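Local coordinates for B12-binding domain-containing protein (Kitasatospora setae, PDB 6WTE) that binds cobalamin and a [4Fe-4S] cluster and, as a TsrM-type radical SAM methyltransferase, probably methylates tryptophan by a non-radical route, at residues A[29-34]-A[196-201]; A[115-120]-A[158-163]; A[333-338]-A[344-349]; A[434-439]-A[443-448]. All blocks are in the same frame, centred on the assembly; numbering follows the deposited sequence.

Contact 1 of 4, residues A[29-34]-A[196-201]; sequences LEDEGF and VYRRRS
E30 and D31, in the last turn of helix 20-31, meet the guanidinium groups of R198 and R200 in a surface salt-bridge network. The E30 side chain starts with CB, which has R198 NH2 alongside it at 3.3 Å. CG sits beside the backbone N and the chain runs extended beyond it, which carries the carboxylate on between the two arginines. OE1 does nearly all the work there. Its anti lone pair takes R198 NH2 at 3.0 Å, with carboxylate and guanidinium only 15° from coplanar. Its syn lone pair takes R200 NH2 at 3.1 Å, and R200 NH1 adds a weak bond to the same OE1; here the two flat groups are turned 66° apart. OE2, at the tip, comes no closer than 3.6 Å to R200 NH1. A bend at chi3 (-71°) turns the R198 guanidinium so that it also grips D31 end-on, with NH1 and NH2 both 3.0 Å from OD1; OD1 receives NH1 on its syn lone pair, while NH2 comes from above the carboxylate plane. Just beyond, G33 closes the helix in a Schellman motif, and T27 of the same helix binds R198 N. One glutamate oxygen shared by two arginines is likely to favour the ionised acid, and two positive groups at this carboxyl-terminal helix end would offset its partial negative charge.

Contact 2 of 4, residues A[115-120]-A[158-163]; sequences LVEYFG and RGAVRV
E117 reaches from helix 112-119 to the backbone of G159 and A160 and supplies the polar part of the contact. Its chain is extended beyond CG, and OE2 accepts the A160 N-H at 2.7 Å in a nearly straight bond (167°). The nitrogen comes to the anti side of OE2, 25° out of the carboxylate plane. A water donates to the same OE2 at 3.1 Å and to A160 O at 3.0 Å, so one carboxylate oxygen addresses both the N-H and, through the water, the C=O of a single strand residue. G159 CA lies against OE2 at 3.2 Å, where a side chain would have no room; its backbone angles call for glycine in any case. Strand 159-162 is an edge strand of the mixed sheet that begins as the parallel sheet of the B12-binding domain, and it pairs antiparallel with strand 153-156. The helix runs roughly antiparallel to it, their short axes approaching to 8.0 Å at 145°. The apolar part is slight. V116 CG1 faces A160 CB at 4.2 Å, and the same CB passes 4.0 Å from E117 CG. I153 of the neighbouring strand touches both V116 and A160, and F108 of helix 106-109 packs on V116 as well.

Contact 3 of 4, residues A[333-338]-A[344-349]; sequences GSDHIR and GWKVTE
The indole of W345 lies obliquely against D335 and H336, through atoms of its six-membered ring: CZ2 is 3.8 Å from D335 CB and CZ3 is 3.8 Å from H336 CB. One indole face carries K346 CG, 3.9 Å above the plane and shifted toward the rim, while the ring of H233 meets W345 about perpendicular. At the edge of the imidazole, H336 ND1 accepts R338 N at 3.1 Å in a straight bond (178°), and NE2 is held by E385; bonds at both ring nitrogens fix the rotation of this buried ring. The K346 chain is curled, bending the same way at each torsion, and crosses D335 at about a right angle. Its NZ forms a short salt bridge of 2.5 Å with D335 OD2, met on the anti side and 34° out of the carboxylate plane. Y355 OH and Q310 OE1 also bind NZ, so the ammonium is gripped by several oxygens. Were K346 a methionine, D335 would probably be left without its charged mate, and Y355 and Q310 without a shared donor. K346 is the centre of an inverse gamma turn, and its side chain touches the cluster ligand C231 and lies about 4 Å from the [4Fe-4S] cluster itself. The arrangement belongs to the radical SAM barrel, in which the carboxyl-terminal ends of parallel strands, here 327-335, and the loops after them surround the cluster site.

Contact 4 of 4, residues A[434-439]-A[443-448]; sequences PGLQSN and GPIVLK
L436 and I445 face each other with their CA atoms 7.0 Å apart, two extended stretches that pack through side chains without a hydrogen bond between them. The two carry the contact about equally. The leucine CG stands opposite the backbone N (chi1 -150°), which sends CD2 across residues 443-448, 3.4 Å from I445 O and 3.7 Å from I445 CG2. The same methyl ends 4.1 Å from L447 CD1, so it sits over both aliphatic neighbours at once. Strand 436-437 pairs antiparallel with strand 475-476, an extension of the sheet of the radical SAM core, and I423 and C427 of helix 418-427 cover L436 and L447 from that core. Shortening L436 to an alanine is likely to open a gap between I445, L447 and this helix. Farther along, the I445 chain reaches the other way: its CD1 rests 3.7 Å from S438 CB and just as near the Q437-S438 peptide. S438 OG turns to L473 O for its hydrogen bond, and I445 O is bound by T432 OG1. Q437 points away from residues 443-448, and its NE2 donates to N439 OD1 at 2.9 Å, lying in the carbonyl plane, while Q79 of the B12-binding domain binds Q437 OE1.

Contacts 1 and 2 belong to the B12-binding half: contact 1 lies at the end of the helix leading into edge strand 35-40, while contact 2 includes the other edge strand, 159-162. Contact 1 is a surface contact made wholly of charge; contact 2, partly buried, combines one carboxylate and a water with a small apolar touch. Contacts 3 and 4 are buried and both reach the sheet of the radical SAM core, with centres about 24 Å apart. Their chemistry diverges: beside the iron-sulfur cluster, contact 3 buries a salt bridge next to an indole, whereas contact 4, farther from the chain's centre, packs aliphatic groups. No two of the four touch.

Contact 1 of 4, residues A[29-34]-A[196-201]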
loop_
_atom_site.group_PDB
_atom_site.type_symbol
_atom_site.label_atom_id
_atom_site.label_comp_id
_atom_site.label_asym_id
_atom_site.label_seq_id
_atom_site.Cartn_x
_atom_site.Cartn_y
_atom_site.Cartn_z
ATOM N N LEU A 29 16.900 -5.694 -13.474
ATOM C CA LEU A 29 18.301 -5.289 -13.522
ATOM C C LEU A 29 19.201 -6.459 -13.897
ATOM O O LEU A 29 20.101 -6.314 -14.730
ATOM C CB LEU A 29 18.712 -4.698 -12.179
ATOM C CG LEU A 29 18.243 -3.273 -11.898
ATOM C CD1 LEU A 29 18.490 -2.967 -10.437
ATOM C CD2 LEU A 29 18.980 -2.289 -12.802
ATOM N N GLU A 30 18.958 -7.635 -13.312
ATOM C CA GLU A 30 19.764 -8.802 -13.661
ATOM C C GLU A 30 19.585 -9.185 -15.125
ATOM O O GLU A 30 20.557 -9.542 -15.803
ATOM C CB GLU A 30 19.408 -9.979 -12.751
ATOM C CG GLU A 30 19.892 -9.815 -11.319
ATOM C CD GLU A 30 19.586 -11.026 -10.457
ATOM O OE1 GLU A 30 18.690 -11.808 -10.831
ATOM O OE2 GLU A 30 20.242 -11.190 -9.407
ATOM N N ASP A 31 18.350 -9.112 -15.635
ATOM C CA ASP A 31 18.106 -9.451 -17.032
ATOM C C ASP A 31 18.797 -8.485 -17.987
ATOM O O ASP A 31 19.073 -8.858 -19.131
ATOM C CB ASP A 31 16.600 -9.489 -17.319
ATOM C CG ASP A 31 15.910 -10.698 -16.702
ATOM O OD1 ASP A 31 16.595 -11.545 -16.089
ATOM O OD2 ASP A 31 14.676 -10.806 -16.834
ATOM N N GLU A 32 19.079 -7.261 -17.546
ATOM C CA GLU A 32 19.793 -6.274 -18.345
ATOM C C GLU A 32 21.296 -6.294 -18.107
ATOM O O GLU A 32 22.001 -5.399 -18.584
ATOM C CB GLU A 32 19.245 -4.872 -18.067
ATOM C CG GLU A 32 17.836 -4.650 -18.593
ATOM C CD GLU A 32 17.765 -4.689 -20.108
ATOM O OE1 GLU A 32 18.755 -4.300 -20.765
ATOM O OE2 GLU A 32 16.719 -5.113 -20.643
ATOM N N GLY A 33 21.801 -7.285 -17.379
ATOM C CA GLY A 33 23.228 -7.472 -17.240
ATOM C C GLY A 33 23.867 -6.850 -16.022
ATOM O O GLY A 33 25.104 -6.807 -15.950
ATOM N N PHE A 34 23.083 -6.386 -15.056
ATOM C CA PHE A 34 23.642 -5.810 -13.845
ATOM C C PHE A 34 23.730 -6.852 -12.739
ATOM O O PHE A 34 22.975 -7.830 -12.711
ATOM C CB PHE A 34 22.806 -4.618 -13.374
ATOM C CG PHE A 34 22.836 -3.465 -14.328
ATOM C CD1 PHE A 34 23.893 -2.565 -14.315
ATOM C CD2 PHE A 34 21.828 -3.301 -15.260
ATOM C CE1 PHE A 34 23.933 -1.519 -15.209
ATOM C CE2 PHE A 34 21.861 -2.258 -16.157
ATOM C CZ PHE A 34 22.915 -1.362 -16.131
ATOM N N VAL A 196 8.933 -13.158 -15.611
ATOM C CA VAL A 196 8.638 -13.781 -14.327
ATOM C C VAL A 196 9.546 -13.130 -13.294
ATOM O O VAL A 196 10.769 -13.114 -13.454
ATOM C CB VAL A 196 8.861 -15.299 -14.384
ATOM C CG1 VAL A 196 8.708 -15.910 -13.001
ATOM C CG2 VAL A 196 7.912 -15.944 -15.385
ATOM N N TYR A 197 8.958 -12.578 -12.240
ATOM C CA TYR A 197 9.762 -11.967 -11.189
ATOM C C TYR A 197 10.356 -13.081 -10.334
ATOM O O TYR A 197 9.622 -13.930 -9.819
ATOM C CB TYR A 197 8.926 -11.004 -10.348
ATOM C CG TYR A 197 8.165 -9.956 -11.149
ATOM C CD1 TYR A 197 8.649 -9.469 -12.365
ATOM C CD2 TYR A 197 6.949 -9.468 -10.690
ATOM C CE1 TYR A 197 7.935 -8.523 -13.094
ATOM C CE2 TYR A 197 6.245 -8.521 -11.400
ATOM C CZ TYR A 197 6.732 -8.056 -12.602
ATOM O OH TYR A 197 6.001 -7.113 -13.301
ATOM N N ARG A 198 11.681 -13.118 -10.227
ATOM C CA ARG A 198 12.335 -14.212 -9.520
ATOM C C ARG A 198 12.194 -14.003 -8.016
ATOM O O ARG A 198 12.547 -12.944 -7.487
ATOM C CB ARG A 198 13.795 -14.333 -9.952
ATOM C CG ARG A 198 13.923 -14.851 -11.388
ATOM C CD ARG A 198 15.357 -15.128 -11.811
ATOM N NE ARG A 198 16.123 -13.899 -11.996
ATOM C CZ ARG A 198 16.192 -13.216 -13.136
ATOM N NH1 ARG A 198 15.542 -13.639 -14.213
ATOM N NH2 ARG A 198 16.920 -12.107 -13.197
ATOM N N ARG A 199 11.636 -15.003 -7.340
ATOM C CA ARG A 199 11.374 -14.953 -5.906
ATOM C C ARG A 199 12.243 -16.015 -5.256
ATOM O O ARG A 199 11.986 -17.213 -5.412
ATOM C CB ARG A 199 9.895 -15.191 -5.600
ATOM C CG ARG A 199 8.938 -14.491 -6.559
ATOM C CD ARG A 199 9.065 -12.955 -6.493
ATOM N NE ARG A 199 8.638 -12.412 -5.206
ATOM C CZ ARG A 199 7.368 -12.320 -4.818
ATOM N NH1 ARG A 199 6.398 -12.745 -5.623
ATOM N NH2 ARG A 199 7.066 -11.811 -3.628
ATOM N N ARG A 200 13.269 -15.579 -4.538
ATOM C CA ARG A 200 14.274 -16.479 -4.000
ATOM C C ARG A 200 14.128 -16.590 -2.490
ATOM O O ARG A 200 13.502 -15.751 -1.841
ATOM C CB ARG A 200 15.685 -15.993 -4.361
ATOM C CG ARG A 200 15.964 -15.914 -5.859
ATOM C CD ARG A 200 17.331 -15.282 -6.106
ATOM N NE ARG A 200 17.791 -15.404 -7.489
ATOM C CZ ARG A 200 17.917 -14.385 -8.336
ATOM N NH1 ARG A 200 17.611 -13.151 -7.954
ATOM N NH2 ARG A 200 18.355 -14.600 -9.572
ATOM N N SER A 201 14.713 -17.648 -1.939
ATOM C CA SER A 201 14.729 -17.868 -0.502
ATOM C C SER A 201 16.080 -18.430 -0.096
ATOM O O SER A 201 16.667 -19.240 -0.819
ATOM C CB SER A 201 13.619 -18.827 -0.068
ATOM O OG SER A 201 12.345 -18.275 -0.323
#

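Contact 2 of 4, residues A[115-120]-A[158-163]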
loop_
_atom_site.group_PDB
_atom_site.type_symbol
_atom_site.label_atom_id
_atom_site.label_comp_id
_atom_site.label_asym_id
_atom_site.label_seq_id
_atom_site.Cartn_x
_atom_site.Cartn_y
_atom_site.Cartn_z
ATOM N N LEU A 115 9.902 13.966 -1.177
ATOM C CA LEU A 115 10.784 13.015 -0.519
ATOM C C LEU A 115 12.191 13.050 -1.103
ATOM O O LEU A 115 13.165 12.895 -0.360
ATOM C CB LEU A 115 10.188 11.607 -0.597
ATOM C CG LEU A 115 8.986 11.444 0.334
ATOM C CD1 LEU A 115 8.454 10.011 0.304
ATOM C CD2 LEU A 115 9.366 11.846 1.752
ATOM N N VAL A 116 12.329 13.251 -2.419
ATOM C CA VAL A 116 13.667 13.424 -2.978
ATOM C C VAL A 116 14.378 14.573 -2.271
ATOM O O VAL A 116 15.541 14.456 -1.863
ATOM C CB VAL A 116 13.610 13.656 -4.500
ATOM C CG1 VAL A 116 14.946 14.190 -4.985
ATOM C CG2 VAL A 116 13.300 12.365 -5.242
ATOM N N GLU A 117 13.672 15.692 -2.079
ATOM C CA GLU A 117 14.289 16.848 -1.435
ATOM C C GLU A 117 14.486 16.619 0.060
ATOM O O GLU A 117 15.530 16.983 0.616
ATOM C CB GLU A 117 13.445 18.100 -1.702
ATOM C CG GLU A 117 13.262 18.393 -3.193
ATOM C CD GLU A 117 12.681 19.769 -3.470
ATOM O OE1 GLU A 117 12.441 20.520 -2.503
ATOM O OE2 GLU A 117 12.442 20.089 -4.656
ATOM N N TYR A 118 13.500 16.008 0.726
ATOM C CA TYR A 118 13.609 15.741 2.160
ATOM C C TYR A 118 14.752 14.777 2.460
ATOM O O TYR A 118 15.533 14.990 3.395
ATOM C CB TYR A 118 12.282 15.175 2.674
ATOM C CG TYR A 118 12.257 14.747 4.125
ATOM C CD1 TYR A 118 12.301 15.682 5.154
ATOM C CD2 TYR A 118 12.150 13.405 4.467
ATOM C CE1 TYR A 118 12.253 15.287 6.481
ATOM C CE2 TYR A 118 12.101 12.998 5.796
ATOM C CZ TYR A 118 12.151 13.940 6.793
ATOM O OH TYR A 118 12.102 13.532 8.104
ATOM N N PHE A 119 14.855 13.697 1.683
ATOM C CA PHE A 119 15.920 12.718 1.898
ATOM C C PHE A 119 17.278 13.234 1.451
ATOM O O PHE A 119 18.306 12.683 1.868
ATOM C CB PHE A 119 15.618 11.422 1.149
ATOM C CG PHE A 119 14.437 10.654 1.683
ATOM C CD1 PHE A 119 14.088 10.709 3.023
ATOM C CD2 PHE A 119 13.698 9.852 0.837
ATOM C CE1 PHE A 119 13.003 9.978 3.507
ATOM C CE2 PHE A 119 12.621 9.128 1.306
ATOM C CZ PHE A 119 12.273 9.196 2.647
ATOM N N GLY A 120 17.306 14.255 0.600
ATOM C CA GLY A 120 18.567 14.768 0.099
ATOM C C GLY A 120 19.252 13.852 -0.885
ATOM O O GLY A 120 20.486 13.779 -0.899
ATOM N N ARG A 158 18.174 23.708 -7.254
ATOM C CA ARG A 158 17.007 24.538 -6.996
ATOM C C ARG A 158 15.759 23.710 -6.715
ATOM O O ARG A 158 14.662 24.270 -6.619
ATOM C CB ARG A 158 16.758 25.484 -8.170
ATOM C CG ARG A 158 16.426 24.782 -9.465
ATOM C CD ARG A 158 15.983 25.766 -10.535
ATOM N NE ARG A 158 15.098 25.133 -11.511
ATOM C CZ ARG A 158 15.517 24.365 -12.511
ATOM N NH1 ARG A 158 14.639 23.830 -13.349
ATOM N NH2 ARG A 158 16.813 24.124 -12.670
ATOM N N GLY A 159 15.906 22.399 -6.581
ATOM C CA GLY A 159 14.818 21.503 -6.251
ATOM C C GLY A 159 14.692 20.381 -7.258
ATOM O O GLY A 159 15.399 20.321 -8.263
ATOM N N ALA A 160 13.743 19.485 -6.978
ATOM C CA ALA A 160 13.543 18.308 -7.810
ATOM C C ALA A 160 12.772 18.666 -9.074
ATOM O O ALA A 160 11.755 19.364 -9.016
ATOM C CB ALA A 160 12.806 17.216 -7.031
ATOM N N VAL A 161 13.258 18.177 -10.214
ATOM C CA VAL A 161 12.661 18.421 -11.522
ATOM C C VAL A 161 12.608 17.097 -12.273
ATOM O O VAL A 161 13.555 16.306 -12.214
ATOM C CB VAL A 161 13.461 19.466 -12.328
ATOM C CG1 VAL A 161 12.790 19.738 -13.668
ATOM C CG2 VAL A 161 13.627 20.754 -11.528
ATOM N N ARG A 162 11.504 16.848 -12.975
ATOM C CA ARG A 162 11.287 15.562 -13.627
ATOM C C ARG A 162 11.539 15.639 -15.130
ATOM O O ARG A 162 11.118 16.590 -15.796
ATOM C CB ARG A 162 9.861 15.071 -13.370
ATOM C CG ARG A 162 9.596 13.655 -13.821
ATOM C CD ARG A 162 8.196 13.258 -13.383
ATOM N NE ARG A 162 7.779 11.944 -13.857
ATOM C CZ ARG A 162 6.829 11.753 -14.765
ATOM N NH1 ARG A 162 6.213 12.797 -15.308
ATOM N NH2 ARG A 162 6.493 10.520 -15.127
ATOM N N VAL A 163 12.233 14.635 -15.654
ATOM C CA VAL A 163 12.337 14.445 -17.106
ATOM C C VAL A 163 11.001 13.929 -17.632
ATOM O O VAL A 163 10.464 12.949 -17.083
ATOM C CB VAL A 163 13.464 13.464 -17.434
ATOM C CG1 VAL A 163 13.614 13.311 -18.940
ATOM C CG2 VAL A 163 14.791 13.894 -16.778
HETATM O O HOH W 1 10.051 19.938 -6.624
#

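Contact 3 of 4, residues A[333-338]-A[344-349]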
loop_
_atom_site.group_PDB
_atom_site.type_symbol
_atom_site.label_atom_id
_atom_site.label_comp_id
_atom_site.label_asym_id
_atom_site.label_seq_id
_atom_site.Cartn_x
_atom_site.Cartn_y
_atom_site.Cartn_z
ATOM N N GLY A 333 -13.436 -3.803 -0.308
ATOM C CA GLY A 333 -13.531 -2.409 0.100
ATOM C C GLY A 333 -14.897 -1.812 -0.185
ATOM O O GLY A 333 -15.037 -0.906 -1.013
ATOM N N SER A 334 -15.921 -2.332 0.491
ATOM C CA SER A 334 -17.270 -1.804 0.310
ATOM C C SER A 334 -17.363 -0.361 0.796
ATOM O O SER A 334 -18.063 0.461 0.193
ATOM C CB SER A 334 -18.273 -2.694 1.044
ATOM O OG SER A 334 -18.116 -4.055 0.667
ATOM N N ASP A 335 -16.700 -0.061 1.914
ATOM C CA ASP A 335 -16.404 1.280 2.418
ATOM C C ASP A 335 -17.604 1.995 3.037
ATOM O O ASP A 335 -17.466 2.573 4.121
ATOM C CB ASP A 335 -15.758 2.125 1.314
ATOM C CG ASP A 335 -14.317 1.718 1.060
ATOM O OD1 ASP A 335 -13.695 1.160 1.993
ATOM O OD2 ASP A 335 -13.808 1.934 -0.059
ATOM N N HIS A 336 -18.776 1.952 2.405
ATOM C CA HIS A 336 -19.975 2.527 3.011
ATOM C C HIS A 336 -21.207 1.955 2.322
ATOM O O HIS A 336 -21.110 1.138 1.405
ATOM C CB HIS A 336 -19.979 4.059 2.932
ATOM C CG HIS A 336 -20.591 4.717 4.131
ATOM N ND1 HIS A 336 -21.952 4.794 4.328
ATOM C CD2 HIS A 336 -20.023 5.301 5.211
ATOM C CE1 HIS A 336 -22.195 5.406 5.472
ATOM N NE2 HIS A 336 -21.042 5.725 6.028
ATOM N N ILE A 337 -22.376 2.417 2.764
ATOM C CA ILE A 337 -23.638 2.035 2.137
ATOM C C ILE A 337 -24.470 3.231 1.709
ATOM O O ILE A 337 -25.305 3.105 0.794
ATOM C CB ILE A 337 -24.459 1.129 3.079
ATOM C CG1 ILE A 337 -25.672 0.551 2.339
ATOM C CG2 ILE A 337 -24.918 1.917 4.290
ATOM C CD1 ILE A 337 -26.466 -0.468 3.121
ATOM N N ARG A 338 -24.270 4.404 2.292
ATOM C CA ARG A 338 -25.134 5.540 2.010
ATOM C C ARG A 338 -24.752 6.183 0.680
ATOM O O ARG A 338 -23.589 6.581 0.504
ATOM C CB ARG A 338 -25.056 6.557 3.139
ATOM C CG ARG A 338 -25.812 6.136 4.396
ATOM C CD ARG A 338 -27.309 6.020 4.116
ATOM N NE ARG A 338 -28.094 5.779 5.326
ATOM C CZ ARG A 338 -28.481 6.733 6.171
ATOM N NH1 ARG A 338 -28.144 7.994 5.949
ATOM N NH2 ARG A 338 -29.201 6.426 7.242
ATOM N N GLY A 344 -19.448 10.878 -5.355
ATOM C CA GLY A 344 -18.235 11.674 -5.378
ATOM C C GLY A 344 -17.051 11.071 -4.659
ATOM O O GLY A 344 -15.954 11.643 -4.720
ATOM N N TRP A 345 -17.229 9.929 -3.992
ATOM C CA TRP A 345 -16.160 9.281 -3.240
ATOM C C TRP A 345 -15.695 8.019 -3.958
ATOM O O TRP A 345 -14.573 7.986 -4.469
ATOM C CB TRP A 345 -16.634 8.987 -1.811
ATOM C CG TRP A 345 -15.763 8.066 -0.988
ATOM C CD1 TRP A 345 -14.466 7.693 -1.236
ATOM C CD2 TRP A 345 -16.140 7.408 0.228
ATOM N NE1 TRP A 345 -14.023 6.841 -0.253
ATOM C CE2 TRP A 345 -15.030 6.649 0.656
ATOM C CE3 TRP A 345 -17.309 7.387 0.997
ATOM C CZ2 TRP A 345 -15.057 5.875 1.816
ATOM C CZ3 TRP A 345 -17.331 6.616 2.154
ATOM C CH2 TRP A 345 -16.214 5.872 2.548
ATOM N N LYS A 346 -16.512 6.968 -4.002
ATOM C CA LYS A 346 -16.119 5.724 -4.669
ATOM C C LYS A 346 -16.607 5.818 -6.108
ATOM O O LYS A 346 -17.714 5.386 -6.442
ATOM C CB LYS A 346 -16.693 4.514 -3.940
ATOM C CG LYS A 346 -16.164 4.335 -2.515
ATOM C CD LYS A 346 -14.665 4.059 -2.502
ATOM C CE LYS A 346 -14.347 2.716 -3.155
ATOM N NZ LYS A 346 -14.807 1.543 -2.340
ATOM N N VAL A 347 -15.789 6.428 -6.972
ATOM C CA VAL A 347 -16.232 6.778 -8.313
ATOM C C VAL A 347 -15.203 6.360 -9.354
ATOM O O VAL A 347 -14.011 6.207 -9.069
ATOM C CB VAL A 347 -16.488 8.280 -8.445
ATOM C CG1 VAL A 347 -17.524 8.738 -7.440
ATOM C CG2 VAL A 347 -15.168 8.996 -8.228
ATOM N N THR A 348 -15.685 6.226 -10.588
ATOM C CA THR A 348 -14.836 6.077 -11.758
ATOM C C THR A 348 -14.222 7.423 -12.136
ATOM O O THR A 348 -14.474 8.452 -11.506
ATOM C CB THR A 348 -15.633 5.547 -12.947
ATOM O OG1 THR A 348 -16.484 6.591 -13.441
ATOM C CG2 THR A 348 -16.486 4.349 -12.549
ATOM N N GLU A 349 -13.426 7.413 -13.213
ATOM C CA GLU A 349 -12.867 8.652 -13.748
ATOM C C GLU A 349 -13.944 9.581 -14.284
ATOM O O GLU A 349 -13.725 10.795 -14.357
ATOM C CB GLU A 349 -11.866 8.348 -14.859
ATOM C CG GLU A 349 -10.436 8.225 -14.390
ATOM C CD GLU A 349 -9.480 8.014 -15.543
ATOM O OE1 GLU A 349 -9.954 7.925 -16.696
ATOM O OE2 GLU A 349 -8.258 7.946 -15.295
#

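Contact 4 of 4, residues A[434-439]-A[443-448]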
loop_
_atom_site.group_PDB
_atom_site.type_symbol
_atom_site.label_atom_id
_atom_site.label_comp_id
_atom_site.label_asym_id
_atom_site.label_seq_id
_atom_site.Cartn_x
_atom_site.Cartn_y
_atom_site.Cartn_z
ATOM N N PRO A 434 -13.044 23.234 6.516
ATOM C CA PRO A 434 -13.691 22.408 7.541
ATOM C C PRO A 434 -13.205 20.969 7.484
ATOM O O PRO A 434 -12.977 20.409 6.411
ATOM C CB PRO A 434 -15.182 22.508 7.196
ATOM C CG PRO A 434 -15.315 23.809 6.467
ATOM C CD PRO A 434 -14.024 23.974 5.697
ATOM N N GLY A 435 -13.043 20.375 8.656
ATOM C CA GLY A 435 -12.678 18.982 8.749
ATOM C C GLY A 435 -11.195 18.702 8.675
ATOM O O GLY A 435 -10.787 17.575 8.974
ATOM N N LEU A 436 -10.386 19.684 8.279
ATOM C CA LEU A 436 -8.937 19.534 8.260
ATOM C C LEU A 436 -8.405 19.443 9.686
ATOM O O LEU A 436 -8.807 20.214 10.561
ATOM C CB LEU A 436 -8.319 20.729 7.539
ATOM C CG LEU A 436 -7.015 20.631 6.769
ATOM C CD1 LEU A 436 -7.091 19.476 5.804
ATOM C CD2 LEU A 436 -6.833 21.926 6.020
ATOM N N GLN A 437 -7.474 18.519 9.915
ATOM C CA GLN A 437 -6.992 18.268 11.265
ATOM C C GLN A 437 -5.571 17.726 11.213
ATOM O O GLN A 437 -5.203 16.992 10.294
ATOM C CB GLN A 437 -7.903 17.269 11.998
ATOM C CG GLN A 437 -7.697 17.160 13.514
ATOM C CD GLN A 437 -6.575 16.200 13.920
ATOM O OE1 GLN A 437 -6.120 15.376 13.128
ATOM N NE2 GLN A 437 -6.135 16.307 15.167
ATOM N N SER A 438 -4.785 18.082 12.226
ATOM C CA SER A 438 -3.502 17.434 12.464
ATOM C C SER A 438 -3.189 17.516 13.947
ATOM O O SER A 438 -3.400 18.560 14.571
ATOM C CB SER A 438 -2.362 18.074 11.665
ATOM O OG SER A 438 -1.151 17.382 11.924
ATOM N N ASN A 439 -2.677 16.412 14.502
ATOM C CA ASN A 439 -2.400 16.360 15.934
ATOM C C ASN A 439 -1.326 17.345 16.363
ATOM O O ASN A 439 -1.289 17.722 17.538
ATOM C CB ASN A 439 -1.964 14.958 16.347
ATOM C CG ASN A 439 -3.075 13.942 16.227
ATOM O OD1 ASN A 439 -4.243 14.294 16.060
ATOM N ND2 ASN A 439 -2.718 12.672 16.324
ATOM N N GLY A 443 -2.146 26.041 15.058
ATOM C CA GLY A 443 -3.094 26.931 14.429
ATOM C C GLY A 443 -3.735 26.334 13.192
ATOM O O GLY A 443 -3.537 25.159 12.863
ATOM N N PRO A 444 -4.511 27.148 12.475
ATOM C CA PRO A 444 -5.252 26.634 11.316
ATOM C C PRO A 444 -4.325 26.147 10.214
ATOM O O PRO A 444 -3.298 26.763 9.914
ATOM C CB PRO A 444 -6.077 27.844 10.858
ATOM C CG PRO A 444 -6.139 28.746 12.057
ATOM C CD PRO A 444 -4.827 28.558 12.754
ATOM N N ILE A 445 -4.705 25.031 9.604
ATOM C CA ILE A 445 -3.949 24.439 8.508
ATOM C C ILE A 445 -4.403 25.106 7.215
ATOM O O ILE A 445 -5.550 24.940 6.794
ATOM C CB ILE A 445 -4.149 22.923 8.452
ATOM C CG1 ILE A 445 -3.707 22.285 9.773
ATOM C CG2 ILE A 445 -3.373 22.327 7.289
ATOM C CD1 ILE A 445 -4.066 20.810 9.895
ATOM N N VAL A 446 -3.504 25.847 6.576
ATOM C CA VAL A 446 -3.809 26.570 5.349
ATOM C C VAL A 446 -3.030 25.904 4.224
ATOM O O VAL A 446 -1.824 26.136 4.064
ATOM C CB VAL A 446 -3.467 28.059 5.460
ATOM C CG1 VAL A 446 -3.729 28.748 4.136
ATOM C CG2 VAL A 446 -4.280 28.710 6.571
ATOM N N LEU A 447 -3.722 25.107 3.416
ATOM C CA LEU A 447 -3.107 24.424 2.289
ATOM C C LEU A 447 -3.127 25.309 1.049
ATOM O O LEU A 447 -3.908 26.258 0.943
ATOM C CB LEU A 447 -3.829 23.112 1.988
ATOM C CG LEU A 447 -3.906 22.098 3.123
ATOM C CD1 LEU A 447 -4.696 20.873 2.673
ATOM C CD2 LEU A 447 -2.503 21.720 3.570
ATOM N N LYS A 448 -2.260 24.966 0.096
ATOM C CA LYS A 448 -2.154 25.661 -1.171
ATOM C C LYS A 448 -2.433 24.688 -2.309
ATOM O O LYS A 448 -1.841 23.600 -2.345
ATOM C CB LYS A 448 -0.745 26.281 -1.346
ATOM C CG LYS A 448 -0.395 27.307 -0.270
ATOM C CD LYS A 448 1.082 27.700 -0.280
ATOM C CE LYS A 448 1.464 28.453 -1.537
ATOM N NZ LYS A 448 2.822 29.086 -1.403
#